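Local atomic coordinates of neurotoxin (PDB entry 3N7L), a protein that forms the receptor-binding domain of a botulinum neurotoxin and probably recognises gangliosides on nerve cells. Residues 146-149 and 155-158; 73-78 and 101-106. All coordinates share one frame; numbering follows the deposited sequence.

Contact 1 (146-149 and 155-158)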
loop_
_atom_site.group_PDB
_atom_site.type_symbol
_atom_site.label_atom_id
_atom_site.label_comp_id
_atom_site.label_asym_id
_atom_site.label_seq_id
_atom_site.Cartn_x
_atom_site.Cartn_y
_atom_site.Cartn_z
ATOM N N THR A 146 2.862 -12.973 -5.605
ATOM C CA THR A 146 3.243 -14.368 -5.455
ATOM C C THR A 146 2.806 -15.091 -6.713
ATOM O O THR A 146 1.618 -15.174 -7.014
ATOM C CB THR A 146 2.587 -15.050 -4.246
ATOM O OG1 THR A 146 2.914 -14.333 -3.052
ATOM C CG2 THR A 146 3.118 -16.472 -4.106
ATOM N N ILE A 147 3.780 -15.595 -7.461
ATOM C CA ILE A 147 3.485 -16.322 -8.686
ATOM C C ILE A 147 3.875 -17.774 -8.463
ATOM O O ILE A 147 5.011 -18.051 -8.094
ATOM C CB ILE A 147 4.289 -15.744 -9.874
ATOM C CG1 ILE A 147 3.828 -14.312 -10.158
ATOM C CG2 ILE A 147 4.111 -16.622 -11.117
ATOM C CD1 ILE A 147 4.742 -13.544 -11.100
ATOM N N THR A 148 2.935 -18.696 -8.648
ATOM C CA THR A 148 3.249 -20.114 -8.474
ATOM C C THR A 148 3.113 -20.813 -9.824
ATOM O O THR A 148 2.184 -20.543 -10.583
ATOM C CB THR A 148 2.330 -20.810 -7.425
ATOM O OG1 THR A 148 0.984 -20.858 -7.904
ATOM C CG2 THR A 148 2.371 -20.062 -6.095
ATOM N N THR A 149 4.051 -21.699 -10.131
ATOM C CA THR A 149 4.021 -22.395 -11.406
ATOM C C THR A 149 4.372 -23.871 -11.316
ATOM O O THR A 149 5.411 -24.243 -10.772
ATOM C CB THR A 149 5.000 -21.750 -12.424
ATOM O OG1 THR A 149 4.583 -20.411 -12.723
ATOM C CG2 THR A 149 5.044 -22.563 -13.716
ATOM N N MET A 155 -0.580 -22.334 -13.548
ATOM C CA MET A 155 0.217 -21.130 -13.369
ATOM C C MET A 155 -0.790 -20.275 -12.592
ATOM O O MET A 155 -1.933 -20.140 -13.025
ATOM C CB MET A 155 0.492 -20.497 -14.735
ATOM C CG MET A 155 1.773 -19.702 -14.854
ATOM S SD MET A 155 1.862 -18.773 -16.415
ATOM C CE MET A 155 1.195 -19.928 -17.593
ATOM N N MET A 156 -0.392 -19.720 -11.451
ATOM C CA MET A 156 -1.313 -18.906 -10.658
ATOM C C MET A 156 -0.654 -17.634 -10.134
ATOM O O MET A 156 0.539 -17.626 -9.821
ATOM C CB MET A 156 -1.837 -19.707 -9.457
ATOM C CG MET A 156 -2.375 -21.094 -9.789
ATOM S SD MET A 156 -3.053 -21.939 -8.333
ATOM C CE MET A 156 -1.572 -22.510 -7.536
ATOM N N ILE A 157 -1.424 -16.556 -10.043
ATOM C CA ILE A 157 -0.872 -15.318 -9.517
ATOM C C ILE A 157 -1.728 -14.805 -8.371
ATOM O O ILE A 157 -2.954 -14.756 -8.462
ATOM C CB ILE A 157 -0.729 -14.215 -10.603
ATOM C CG1 ILE A 157 -0.095 -12.972 -9.974
ATOM C CG2 ILE A 157 -2.084 -13.856 -11.195
ATOM C CD1 ILE A 157 0.364 -11.948 -10.980
ATOM N N TYR A 158 -1.058 -14.460 -7.278
ATOM C CA TYR A 158 -1.714 -13.944 -6.087
ATOM C C TYR A 158 -1.213 -12.526 -5.820
ATOM O O TYR A 158 -0.061 -12.195 -6.112
ATOM C CB TYR A 158 -1.371 -14.810 -4.871
ATOM C CG TYR A 158 -1.758 -16.271 -4.970
ATOM C CD1 TYR A 158 -2.851 -16.770 -4.255
ATOM C CD2 TYR A 158 -0.996 -17.168 -5.729
ATOM C CE1 TYR A 158 -3.178 -18.129 -4.284
ATOM C CE2 TYR A 158 -1.313 -18.536 -5.767
ATOM C CZ TYR A 158 -2.404 -19.006 -5.037
ATOM O OH TYR A 158 -2.705 -20.351 -5.031
#

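Contact 2 (73-78 and 101-106)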
loop_
_atom_site.group_PDB
_atom_site.type_symbol
_atom_site.label_atom_id
_atom_site.label_comp_id
_atom_site.label_asym_id
_atom_site.label_seq_id
_atom_site.Cartn_x
_atom_site.Cartn_y
_atom_site.Cartn_z
ATOM N N PHE A 73 7.789 -24.133 -9.171
ATOM C CA PHE A 73 8.536 -23.042 -8.575
ATOM C C PHE A 73 7.608 -21.873 -8.286
ATOM O O PHE A 73 6.533 -21.755 -8.878
ATOM C CB PHE A 73 9.692 -22.613 -9.489
ATOM C CG PHE A 73 9.255 -21.998 -10.788
ATOM C CD1 PHE A 73 8.881 -20.660 -10.850
ATOM C CD2 PHE A 73 9.227 -22.757 -11.953
ATOM C CE1 PHE A 73 8.486 -20.085 -12.055
ATOM C CE2 PHE A 73 8.832 -22.194 -13.164
ATOM C CZ PHE A 73 8.461 -20.855 -13.215
ATOM N N SER A 74 8.025 -21.025 -7.354
ATOM C CA SER A 74 7.239 -19.868 -6.961
ATOM C C SER A 74 8.129 -18.650 -6.844
ATOM O O SER A 74 9.276 -18.753 -6.415
ATOM C CB SER A 74 6.558 -20.119 -5.614
ATOM O OG SER A 74 5.614 -21.163 -5.709
ATOM N N ILE A 75 7.587 -17.503 -7.232
ATOM C CA ILE A 75 8.297 -16.233 -7.169
ATOM C C ILE A 75 7.478 -15.298 -6.273
ATOM O O ILE A 75 6.282 -15.106 -6.496
ATOM C CB ILE A 75 8.425 -15.606 -8.577
ATOM C CG1 ILE A 75 9.193 -16.562 -9.498
ATOM C CG2 ILE A 75 9.134 -14.259 -8.492
ATOM C CD1 ILE A 75 9.242 -16.120 -10.957
ATOM N N SER A 76 8.105 -14.728 -5.250
ATOM C CA SER A 76 7.379 -13.832 -4.357
ATOM C C SER A 76 8.200 -12.584 -4.088
ATOM O O SER A 76 9.422 -12.650 -4.015
ATOM C CB SER A 76 7.064 -14.528 -3.025
ATOM O OG SER A 76 8.245 -14.735 -2.261
ATOM N N PHE A 77 7.529 -11.447 -3.939
ATOM C CA PHE A 77 8.238 -10.204 -3.670
ATOM C C PHE A 77 7.306 -9.032 -3.416
ATOM O O PHE A 77 6.145 -9.046 -3.826
ATOM C CB PHE A 77 9.165 -9.861 -4.847
ATOM C CG PHE A 77 8.446 -9.672 -6.160
ATOM C CD1 PHE A 77 8.004 -8.410 -6.557
ATOM C CD2 PHE A 77 8.221 -10.759 -7.010
ATOM C CE1 PHE A 77 7.352 -8.234 -7.781
ATOM C CE2 PHE A 77 7.567 -10.592 -8.237
ATOM C CZ PHE A 77 7.134 -9.329 -8.624
ATOM N N TRP A 78 7.827 -8.031 -2.712
ATOM C CA TRP A 78 7.068 -6.819 -2.443
ATOM C C TRP A 78 7.486 -5.844 -3.520
ATOM O O TRP A 78 8.663 -5.765 -3.873
ATOM C CB TRP A 78 7.410 -6.235 -1.069
ATOM C CG TRP A 78 6.668 -6.890 0.046
ATOM C CD1 TRP A 78 7.095 -7.938 0.818
ATOM C CD2 TRP A 78 5.356 -6.560 0.505
ATOM N NE1 TRP A 78 6.127 -8.277 1.731
ATOM C CE2 TRP A 78 5.047 -7.448 1.564
ATOM C CE3 TRP A 78 4.407 -5.598 0.128
ATOM C CZ2 TRP A 78 3.827 -7.401 2.254
ATOM C CZ3 TRP A 78 3.191 -5.550 0.812
ATOM C CH2 TRP A 78 2.913 -6.448 1.865
ATOM N N SER A 101 13.707 -17.158 -24.624
ATOM C CA SER A 101 13.102 -18.212 -23.815
ATOM C C SER A 101 13.349 -17.959 -22.327
ATOM O O SER A 101 14.409 -17.463 -21.941
ATOM C CB SER A 101 13.672 -19.580 -24.208
ATOM O OG SER A 101 12.857 -20.636 -23.719
ATOM N N GLY A 102 12.361 -18.307 -21.504
ATOM C CA GLY A 102 12.473 -18.124 -20.067
ATOM C C GLY A 102 11.188 -17.542 -19.506
ATOM O O GLY A 102 10.094 -17.911 -19.935
ATOM N N TRP A 103 11.305 -16.646 -18.532
ATOM C CA TRP A 103 10.117 -16.009 -17.973
ATOM C C TRP A 103 10.368 -14.521 -17.785
ATOM O O TRP A 103 11.513 -14.080 -17.690
ATOM C CB TRP A 103 9.695 -16.655 -16.641
ATOM C CG TRP A 103 10.695 -16.568 -15.523
ATOM C CD1 TRP A 103 11.520 -17.560 -15.090
ATOM C CD2 TRP A 103 10.953 -15.434 -14.680
ATOM N NE1 TRP A 103 12.277 -17.120 -14.027
ATOM C CE2 TRP A 103 11.950 -15.820 -13.755
ATOM C CE3 TRP A 103 10.438 -14.131 -14.615
ATOM C CZ2 TRP A 103 12.443 -14.950 -12.776
ATOM C CZ3 TRP A 103 10.931 -13.264 -13.637
ATOM C CH2 TRP A 103 11.924 -13.680 -12.733
ATOM N N SER A 104 9.291 -13.746 -17.741
ATOM C CA SER A 104 9.420 -12.307 -17.575
ATOM C C SER A 104 8.216 -11.709 -16.866
ATOM O O SER A 104 7.115 -12.263 -16.904
ATOM C CB SER A 104 9.585 -11.638 -18.944
ATOM O OG SER A 104 9.861 -10.256 -18.805
ATOM N N ILE A 105 8.447 -10.575 -16.211
ATOM C CA ILE A 105 7.398 -9.858 -15.505
ATOM C C ILE A 105 7.403 -8.434 -16.028
ATOM O O ILE A 105 8.442 -7.769 -16.037
ATOM C CB ILE A 105 7.646 -9.820 -13.982
ATOM C CG1 ILE A 105 7.522 -11.233 -13.398
ATOM C CG2 ILE A 105 6.647 -8.876 -13.320
ATOM C CD1 ILE A 105 7.813 -11.315 -11.911
ATOM N N GLY A 106 6.244 -7.970 -16.474
ATOM C CA GLY A 106 6.155 -6.617 -16.982
ATOM C C GLY A 106 4.849 -5.958 -16.601
ATOM O O GLY A 106 3.993 -6.559 -15.935
#

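Contact 1 (146-149 and 155-158)
The ring of Tyr158 presents its edge, not a face, to the strand 146-149: the carbonyl O of Thr146 lies near the ring plane, 3.5 Å from CD2, and OG1 of Thr148 lies near the same plane farther along, 3.9 Å from CE2. The methyl CG2 of Thr148 also touches CE2. With CG set beside its own backbone N (chi1 -59°), the tyrosine is carried along the sheet so that its CE2 edge reaches Thr148, and its phenol OH is hydrogen-bonded to Asp217. On the same face Met156 bends at chi3 (-79°) and swings its CE back to OG1 of Thr148, 3.1 Å away, while its CB lies against the same oxygen. Glu214 packs against both Thr148 and Met156 here. The two strands form an antiparallel beta hairpin, part of one sheet of the concanavalin-like jelly roll of the N-terminal receptor-binding half. Thr146 and Tyr158 are a hydrogen-bonded pair, as are Thr148 and Met156. Tyr158 N reaches Thr146 O at 2.8 Å, and Met156 N gives Thr148 O an equally short bond; the return bond from Thr146 N to Tyr158 O is longer, 3.1 Å. Ile147 with Ile157 and Thr149 with Met155 are the non-hydrogen-bonded pairs, and their side chains line the other face of the sheet. There the two isoleucines lie side by side, CG1 to CG1 at 4.1 Å, and Thr149 OG1 rests 3.6 Å from CG of Met155. That hydroxyl is buried without a polar partner. Phe114 of the facing sheet packs against Ile147, Thr149 and Met155, whereas Ile126 receives Met155 and Ile157.

Contact 2 (73-78 and 101-106)
Ile75 reaches Trp103 by the end of its longer branch. From CB, which points toward the strand 102-106, CG1 leaves on the side of the backbone N (chi1 -60°), and the nearly extended second torsion carries CD1 onward to the indole. CB, CG1 and CG2 have no close partner across the contact; CD1 does the touching, 3.9 Å from both CE2 and CZ2 of Trp103. The methyl sits over one face of the six-membered ring, 3.9 Å from its centroid and only 11° off the normal, a CH-pi contact. Trp103 meets it from the opposite direction, its CG tucked between backbone N and carbonyl carbon, and Met69 and Leu116 also pack against the indole. No hydrogen bond links the segments: they belong to the two facing antiparallel sheets of a concanavalin-like beta sandwich, with CA atoms of Ile75 and Ile105 10.5 Å apart, and only side chains bridge the interior. Alternation along each strand sends Ile75 and Phe77 from one sheet, Trp103 and Ile105 from the other, into this core, while Ser74, Ser76 and Ser104 turn their backs to it. Ser74 OG is hydrogen-bonded instead to the backbone of Lys213 and Leu215, and Ser104 OG to the Asp95 carboxylate. The second bridge is Ile105 to Phe77, again methyl to ring: CD1 of Ile105 approaches obliquely, 3.8 Å from CE2 of Phe77, with CZ almost as near. Beside these bridges Phe114, from the strand next to 102-108, packs on both Ile75 and Ile105, while Phe208 meets the Phe77 ring.

In the fold
Contact 1 and contact 2 share a sheet: strand 72-82 runs antiparallel beside strand 143-150, so the hairpin of contact 1 extends the layer from which contact 2 crosses the sandwich. Their centres are about 9 Å apart. Probable hydrogen bonds tie them directly, Ile147 N to Ile75 O at 2.7 Å and Thr149 N to Phe73 O at 2.8 Å. On the face turned from the other sheet, Thr148 CG2 packs 3.4 Å from Ser74 OG. Phe114 of the facing sheet serves both contacts. Contact 2 and the Ile147/Ile157 face of contact 1 belong to the sandwich core of the N-terminal half.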